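Local coordinates for putative succinylglutamate desuccinylase / aspartoacylase (PDB 3FMC), which probably acts as a zinc-dependent hydrolase of the succinylglutamate desuccinylase/aspartoacylase family, at the interface of chains A and B. Residues are numbered along the deposited sequence; one frame, centred on the assembly and turned at random. Chains: chain A/B, Putative succinylglutamate desuccinylase / aspartoacylase.

Contact 1: the interface of chains A and B. Residues chain A 300-301, 321, 350-351; chain B 47, 50-51, 248-249.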
loop_
_atom_site.group_PDB
_atom_site.type_symbol
_atom_site.label_atom_id
_atom_site.label_comp_id
_atom_site.label_asym_id
_atom_site.label_seq_id
_atom_site.Cartn_x
_atom_site.Cartn_y
_atom_site.Cartn_z
HETATM N N MSE A 300 2.158 -6.595 20.772
HETATM C CA MSE A 300 1.987 -5.144 20.890
HETATM C C MSE A 300 3.153 -4.565 21.683
HETATM O O MSE A 300 3.519 -5.100 22.736
HETATM C CB MSE A 300 0.680 -4.819 21.630
HETATM C CG MSE A 300 -0.555 -5.505 21.095
HETATM SE SE MSE A 300 -1.386 -4.654 19.604
HETATM C CE MSE A 300 -1.983 -6.250 18.646
ATOM N N VAL A 301 3.711 -3.475 21.421
ATOM C CA VAL A 301 5.003 -3.007 21.918
ATOM C C VAL A 301 4.988 -1.645 22.610
ATOM O O VAL A 301 4.532 -0.633 22.034
ATOM C CB VAL A 301 6.007 -2.926 20.717
ATOM C CG1 VAL A 301 7.375 -2.419 21.165
ATOM C CG2 VAL A 301 6.158 -4.294 20.012
ATOM N N LEU A 321 3.149 -6.947 24.852
ATOM C CA LEU A 321 1.814 -7.191 25.345
ATOM C C LEU A 321 1.016 -8.079 24.397
ATOM O O LEU A 321 0.891 -7.799 23.179
ATOM C CB LEU A 321 1.093 -5.851 25.539
ATOM C CG LEU A 321 -0.332 -5.810 26.089
ATOM C CD1 LEU A 321 -0.338 -6.309 27.577
ATOM C CD2 LEU A 321 -0.884 -4.363 25.924
ATOM N N ALA A 350 3.597 0.217 16.874
ATOM C CA ALA A 350 3.530 -0.514 18.165
ATOM C C ALA A 350 3.055 -1.954 18.033
ATOM O O ALA A 350 2.663 -2.553 19.024
ATOM C CB ALA A 350 2.599 0.232 19.139
ATOM N N SER A 351 2.935 -2.455 16.804
ATOM C CA SER A 351 2.506 -3.808 16.590
ATOM C C SER A 351 3.491 -4.442 15.624
ATOM O O SER A 351 3.800 -3.886 14.539
ATOM C CB SER A 351 1.078 -3.894 16.110
ATOM O OG SER A 351 0.830 -3.074 14.979
ATOM N N VAL B 47 -4.087 0.543 18.700
ATOM C CA VAL B 47 -3.737 -0.554 19.587
ATOM C C VAL B 47 -3.836 -0.244 21.077
ATOM O O VAL B 47 -3.893 -1.150 21.866
ATOM C CB VAL B 47 -2.349 -1.165 19.215
ATOM C CG1 VAL B 47 -2.404 -1.813 17.777
ATOM C CG2 VAL B 47 -1.191 -0.151 19.323
ATOM N N ASN B 50 -6.223 -2.185 23.493
ATOM C CA ASN B 50 -5.835 -3.487 24.047
ATOM C C ASN B 50 -5.214 -3.301 25.444
ATOM O O ASN B 50 -5.467 -4.106 26.381
ATOM C CB ASN B 50 -4.836 -4.205 23.130
ATOM C CG ASN B 50 -5.443 -4.506 21.760
ATOM O OD1 ASN B 50 -6.511 -5.071 21.694
ATOM N ND2 ASN B 50 -4.809 -4.041 20.690
ATOM N N ALA B 51 -4.389 -2.268 25.568
ATOM C CA ALA B 51 -3.720 -1.950 26.843
ATOM C C ALA B 51 -4.781 -1.532 27.849
ATOM O O ALA B 51 -4.668 -1.855 29.064
ATOM C CB ALA B 51 -2.647 -0.798 26.651
ATOM N N ARG B 248 0.622 3.123 19.320
ATOM C CA ARG B 248 1.281 3.280 20.585
ATOM C C ARG B 248 0.608 2.461 21.663
ATOM O O ARG B 248 -0.614 2.281 21.650
ATOM C CB ARG B 248 1.201 4.739 20.989
ATOM C CG ARG B 248 -0.185 5.236 21.052
ATOM C CD ARG B 248 -0.284 6.629 21.614
ATOM N NE ARG B 248 -0.441 6.671 23.055
ATOM C CZ ARG B 248 -1.590 6.548 23.727
ATOM N NH1 ARG B 248 -2.764 6.327 23.119
ATOM N NH2 ARG B 248 -1.540 6.657 25.053
ATOM N N ILE B 249 1.436 1.974 22.588
ATOM C CA ILE B 249 0.988 1.256 23.789
ATOM C C ILE B 249 1.642 2.034 24.935
ATOM O O ILE B 249 2.838 2.294 24.887
ATOM C CB ILE B 249 1.499 -0.175 23.839
ATOM C CG1 ILE B 249 0.828 -1.009 22.721
ATOM C CG2 ILE B 249 1.256 -0.831 25.240
ATOM C CD1 ILE B 249 -0.717 -1.169 22.824
HETATM O O HOH W 1 4.387 1.920 21.661
#
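A:Met300, modelled as selenomethionine, meets B:Val47, which directly follows the HxxE zinc-binding motif typical of the succinylglutamate desuccinylase/aspartoacylase family. The two side chains cross obliquely, and the evidence for packing is the selenium SE of A:Met300 at 3.5 Å from the methyl CG1 of B:Val47. ND2 of B:Asn50 also faces this selenium, its side chain at about a right angle to that of A:Met300. With CG anti to its carbonyl carbon (chi1 -51°) and bends further along, the A:Met300 chain turns its selenium toward the valine. The other methyl, CG2 of B:Val47, lies 3.8 Å from CB of A:Ala350, whose methyl also rests on the backbone of B:Arg248, CB to CA at 3.6 Å. B:Ile249 is the broadest partner: its CB sits 3.6 Å from the carbonyl O of A:Val301, while its CG1 approaches CB of A:Met300 at 4.0 Å. An alanine in place of B:Ile249 would probably open a gap beside the A:Met300 stem and leave that chain freer to turn. No direct polar bond crosses; instead a water bridges N of B:Ile249 (3.1 Å) and O of A:Val301 (2.6 Å). Farther out, CD2 of A:Leu321 leans on CA of B:Ala51 at 3.8 Å. Strand 299-303 presents A:Met300 and A:Val301, and helix 48-60 supplies B:Asn50 and B:Ala51.

Contact 2: the interface of chains A and B. Residues chain A 41, 47, 50, 74, 80, 249; chain B 300, 321, 323, 350-351.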
loop_
_atom_site.group_PDB
_atom_site.type_symbol
_atom_site.label_atom_id
_atom_site.label_comp_id
_atom_site.label_asym_id
_atom_site.label_seq_id
_atom_site.Cartn_x
_atom_site.Cartn_y
_atom_site.Cartn_z
ATOM N N ASN A 41 15.965 14.410 1.721
ATOM C CA ASN A 41 14.649 13.829 1.457
ATOM C C ASN A 41 14.637 12.874 0.253
ATOM O O ASN A 41 13.617 12.750 -0.431
ATOM C CB ASN A 41 13.625 14.989 1.339
ATOM C CG ASN A 41 12.178 14.645 1.678
ATOM O OD1 ASN A 41 11.366 15.543 1.582
ATOM N ND2 ASN A 41 11.867 13.446 2.204
ATOM N N VAL A 47 11.582 14.105 6.137
ATOM C CA VAL A 47 11.375 15.491 5.714
ATOM C C VAL A 47 12.156 16.571 6.454
ATOM O O VAL A 47 12.362 17.644 5.919
ATOM C CB VAL A 47 9.874 15.819 5.647
ATOM C CG1 VAL A 47 9.151 14.897 4.542
ATOM C CG2 VAL A 47 9.223 15.736 6.978
ATOM N N ASN A 50 14.754 18.980 4.868
ATOM C CA ASN A 50 14.329 20.174 4.136
ATOM C C ASN A 50 14.415 21.408 5.054
ATOM O O ASN A 50 14.851 22.474 4.637
ATOM C CB ASN A 50 12.917 20.012 3.635
ATOM C CG ASN A 50 12.798 18.909 2.610
ATOM O OD1 ASN A 50 13.568 18.856 1.623
ATOM N ND2 ASN A 50 11.885 17.973 2.873
ATOM N N LEU A 74 14.013 18.368 -1.168
ATOM C CA LEU A 74 12.933 17.744 -1.931
ATOM C C LEU A 74 13.469 16.897 -3.083
ATOM O O LEU A 74 12.947 16.932 -4.206
ATOM C CB LEU A 74 11.976 18.852 -2.427
ATOM C CG LEU A 74 11.303 19.662 -1.343
ATOM C CD1 LEU A 74 10.613 20.887 -1.941
ATOM C CD2 LEU A 74 10.372 18.744 -0.491
ATOM N N ILE A 80 8.515 11.355 -1.914
ATOM C CA ILE A 80 7.981 12.387 -1.016
ATOM C C ILE A 80 6.442 12.435 -1.099
ATOM O O ILE A 80 5.739 12.606 -0.117
ATOM C CB ILE A 80 8.559 13.801 -1.367
ATOM C CG1 ILE A 80 10.060 13.877 -1.012
ATOM C CG2 ILE A 80 7.800 14.956 -0.590
ATOM C CD1 ILE A 80 10.825 15.087 -1.593
ATOM N N ILE A 249 8.682 17.971 11.098
ATOM C CA ILE A 249 9.377 19.212 10.790
ATOM C C ILE A 249 9.514 19.927 12.154
ATOM O O ILE A 249 8.520 20.091 12.881
ATOM C CB ILE A 249 8.639 20.130 9.821
ATOM C CG1 ILE A 249 8.495 19.489 8.443
ATOM C CG2 ILE A 249 9.345 21.502 9.768
ATOM C CD1 ILE A 249 9.808 19.349 7.665
HETATM N N MSE B 300 5.112 20.957 3.751
HETATM C CA MSE B 300 5.708 20.320 4.926
HETATM C C MSE B 300 5.096 21.057 6.116
HETATM O O MSE B 300 4.960 22.283 6.084
HETATM C CB MSE B 300 7.229 20.509 4.893
HETATM C CG MSE B 300 7.894 20.180 3.554
HETATM SE SE MSE B 300 8.547 18.386 3.375
HETATM C CE MSE B 300 8.304 18.065 1.465
ATOM N N LEU B 321 5.923 24.857 5.387
ATOM C CA LEU B 321 7.258 25.031 4.842
ATOM C C LEU B 321 7.325 24.507 3.411
ATOM O O LEU B 321 6.942 23.368 3.124
ATOM C CB LEU B 321 8.267 24.293 5.719
ATOM C CG LEU B 321 9.741 24.332 5.316
ATOM C CD1 LEU B 321 10.314 25.787 5.460
ATOM C CD2 LEU B 321 10.550 23.275 6.121
ATOM N N LEU B 323 10.144 24.381 0.507
ATOM C CA LEU B 323 11.520 24.548 0.002
ATOM C C LEU B 323 11.590 24.774 -1.508
ATOM O O LEU B 323 12.561 25.307 -2.015
ATOM C CB LEU B 323 12.424 23.365 0.354
ATOM C CG LEU B 323 13.138 23.525 1.705
ATOM C CD1 LEU B 323 14.233 24.626 1.571
ATOM C CD2 LEU B 323 12.189 23.781 2.878
ATOM N N ALA B 350 4.002 14.654 8.404
ATOM C CA ALA B 350 4.405 16.051 8.246
ATOM C C ALA B 350 4.281 16.546 6.805
ATOM O O ALA B 350 4.605 17.704 6.511
ATOM C CB ALA B 350 5.849 16.236 8.747
ATOM N N SER B 351 3.874 15.686 5.882
ATOM C CA SER B 351 3.801 16.101 4.483
ATOM C C SER B 351 2.385 15.909 3.978
ATOM O O SER B 351 1.784 14.833 4.088
ATOM C CB SER B 351 4.837 15.360 3.654
ATOM O OG SER B 351 4.688 13.990 3.802
HETATM O O HOH W 2 6.872 13.384 2.314
#
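B:Met300, a selenomethionine, pushes its tip among A:Leu74, A:Asn50 and A:Ile80, and this end is the tight part of the contact. CE of B:Met300 lies 3.8 Å from CG2 of A:Ile80; the still shorter approach of CE to CD2 of A:Leu74 is a model error and supports no claim. SE of B:Met300 packs 3.7 Å from CB of A:Val47. The NH2 end of the A:Asn50 amide points at the selenium, ND2 of A:Asn50 3.4 Å from SE of B:Met300, with the two side chains at about a right angle. That amide is fixed at both ends within chain A. ND2 of A:Asn50 donates to OD1 of A:Asn41 (2.8 Å, 163° at H), reaching it from above the A:Asn41 carbonyl plane, and OD1 of A:Asn50 accepts the backbone N of A:Leu74 at 2.9 Å. Beside this, B:Leu323 lays CD2 3.4 Å from the backbone O of A:Asn50 and its CB 3.8 Å from CD1 of A:Leu74. The looser side lies toward B:Ser351, where a water spans the interval to O of A:Ile80, 2.7 Å from the hydroxyl OG of B:Ser351. In the fold, strand 299-303 of chain B delivers B:Met300 to a surface of chain A made by the start of helix 48-60, the short helix 77-80 and the loop residues A:Val47, A:Leu74 and A:Ile249, with A:Asn41 behind them.

Contact 3: the interface of chains A and B. Residues chain A 87, 89, 246, 347-349; chain B 84-87.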
loop_
_atom_site.group_PDB
_atom_site.type_symbol
_atom_site.label_atom_id
_atom_site.label_comp_id
_atom_site.label_asym_id
_atom_site.label_seq_id
_atom_site.Cartn_x
_atom_site.Cartn_y
_atom_site.Cartn_z
ATOM N N PHE A 87 0.802 7.903 6.362
ATOM C CA PHE A 87 2.243 7.673 6.444
ATOM C C PHE A 87 2.789 7.800 5.029
ATOM O O PHE A 87 2.157 7.343 4.064
ATOM C CB PHE A 87 2.510 6.220 6.954
ATOM C CG PHE A 87 3.987 5.752 6.949
ATOM C CD1 PHE A 87 4.881 6.160 7.974
ATOM C CD2 PHE A 87 4.469 4.796 5.972
ATOM C CE1 PHE A 87 6.229 5.710 7.979
ATOM C CE2 PHE A 87 5.864 4.328 5.989
ATOM C CZ PHE A 87 6.717 4.778 6.970
ATOM N N LEU A 89 4.962 6.509 2.303
ATOM C CA LEU A 89 5.614 5.270 1.870
ATOM C C LEU A 89 6.742 5.718 0.931
ATOM O O LEU A 89 6.646 5.613 -0.305
ATOM C CB LEU A 89 4.570 4.360 1.198
ATOM C CG LEU A 89 5.082 2.961 0.885
ATOM C CD1 LEU A 89 5.303 2.167 2.240
ATOM C CD2 LEU A 89 4.171 2.180 -0.105
ATOM N N GLN A 246 11.675 10.708 11.571
ATOM C CA GLN A 246 10.990 10.942 10.312
ATOM C C GLN A 246 9.622 11.577 10.564
ATOM O O GLN A 246 9.172 11.703 11.719
ATOM C CB GLN A 246 10.817 9.607 9.574
ATOM C CG GLN A 246 9.768 8.648 10.184
ATOM C CD GLN A 246 9.843 7.258 9.540
ATOM O OE1 GLN A 246 10.636 7.051 8.606
ATOM N NE2 GLN A 246 9.172 6.280 10.150
ATOM N N PHE A 347 11.373 1.052 15.821
ATOM C CA PHE A 347 10.266 0.889 14.877
ATOM C C PHE A 347 9.192 1.919 15.196
ATOM O O PHE A 347 8.917 2.232 16.367
ATOM C CB PHE A 347 9.786 -0.562 14.948
ATOM C CG PHE A 347 8.799 -0.951 13.906
ATOM C CD1 PHE A 347 9.106 -0.840 12.572
ATOM C CD2 PHE A 347 7.612 -1.576 14.262
ATOM C CE1 PHE A 347 8.207 -1.264 11.621
ATOM C CE2 PHE A 347 6.716 -2.015 13.294
ATOM C CZ PHE A 347 7.039 -1.833 11.968
ATOM N N ALA A 348 8.599 2.473 14.135
ATOM C CA ALA A 348 7.627 3.547 14.277
ATOM C C ALA A 348 6.209 3.148 14.641
ATOM O O ALA A 348 5.372 4.029 14.880
ATOM C CB ALA A 348 7.595 4.411 12.975
ATOM N N SER A 349 5.938 1.852 14.689
ATOM C CA SER A 349 4.632 1.286 14.934
ATOM C C SER A 349 4.724 0.454 16.227
ATOM O O SER A 349 5.829 0.096 16.664
ATOM C CB SER A 349 4.196 0.483 13.676
ATOM O OG SER A 349 3.139 -0.417 13.901
ATOM N N SER B 84 1.973 -1.527 6.017
ATOM C CA SER B 84 2.402 -0.841 4.814
ATOM C C SER B 84 3.500 0.105 5.254
ATOM O O SER B 84 3.227 1.053 6.000
ATOM C CB SER B 84 1.249 -0.077 4.190
ATOM O OG SER B 84 1.681 0.609 3.028
ATOM N N GLY B 85 4.733 -0.131 4.847
ATOM C CA GLY B 85 5.822 0.645 5.435
ATOM C C GLY B 85 5.845 0.354 6.940
ATOM O O GLY B 85 5.418 -0.724 7.382
ATOM N N GLU B 86 6.249 1.333 7.732
ATOM C CA GLU B 86 6.379 1.192 9.196
ATOM C C GLU B 86 5.119 1.735 9.880
ATOM O O GLU B 86 5.198 2.561 10.792
ATOM C CB GLU B 86 7.584 1.987 9.638
ATOM C CG GLU B 86 8.856 1.544 8.875
ATOM C CD GLU B 86 9.808 2.677 8.558
ATOM O OE1 GLU B 86 9.824 3.637 9.353
ATOM O OE2 GLU B 86 10.557 2.600 7.527
ATOM N N PHE B 87 3.975 1.326 9.372
ATOM C CA PHE B 87 2.664 1.801 9.808
ATOM C C PHE B 87 1.662 0.669 9.584
ATOM O O PHE B 87 1.815 -0.175 8.673
ATOM C CB PHE B 87 2.291 2.993 8.906
ATOM C CG PHE B 87 0.906 3.581 9.133
ATOM C CD1 PHE B 87 0.644 4.383 10.263
ATOM C CD2 PHE B 87 -0.134 3.401 8.161
ATOM C CE1 PHE B 87 -0.631 4.919 10.454
ATOM C CE2 PHE B 87 -1.414 3.944 8.357
ATOM C CZ PHE B 87 -1.663 4.696 9.497
HETATM O O HOH W 3 10.112 2.311 11.702
HETATM O O HOH W 4 10.709 5.334 6.662
#
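B:Gly85, with phi/psi of 61/-148°, turns the chain B backbone where it passes A:Phe87 and A:Leu89, and B:Glu86 after it reaches into chain A. The absence of a side chain on B:Gly85 lets chain A come close: CD1 of A:Leu89 lies 3.6 Å from its CA, and the ring of A:Phe87 brings CE2 to 3.7 Å from the same atom. CZ, at the far end of the A:Phe87 ring, lies against CB of B:Glu86, the ring turned well away from the carboxylate plane, while from another direction CE1 of A:Phe347 comes within 3.9 Å of CB of B:Glu86. Between these aromatic groups the aliphatic stem of B:Glu86 is wedged, bending at its second torsion before its carboxylate meets A:Gln246. The two copies of Phe87 also meet: their side chains run antiparallel alongside one another, with CB to CB of A:Phe87 and B:Phe87 at 3.8 Å. Polar recognition rests on the amide of A:Gln246, whose NE2 donates to OE1 of B:Glu86 at 2.8 Å (171° at H). Amide and carboxylate are nearly coplanar, and NE2 comes at OE1 almost head-on, in line with the C-O bond. Waters extend the grip: one lies between the backbone N of A:Ala348 and OE1 of B:Glu86, and another sits 2.6 Å from OE1 of A:Gln246 and 2.9 Å from OE2 of B:Glu86.

Contact 1 and contact 2 are two-fold counterparts with the chains exchanged, their C-alpha centres about 29 Å apart; both use Val47, Asn50, Ile249, Met300, Leu321, Ala350 and Ser351. Contact 3 lies between them, with its C-alpha centre about 15 Å from that of contact 1 and about 16 Å from that of contact 2, and the meeting of the two Phe87 copies places it near the symmetry axis. Residues 347-349 of contact 3 run directly into 350-351 of chain A in contact 1. Together they form one two-fold interface within a deposited assembly of four copies; the structure alone does not establish the oligomer in solution.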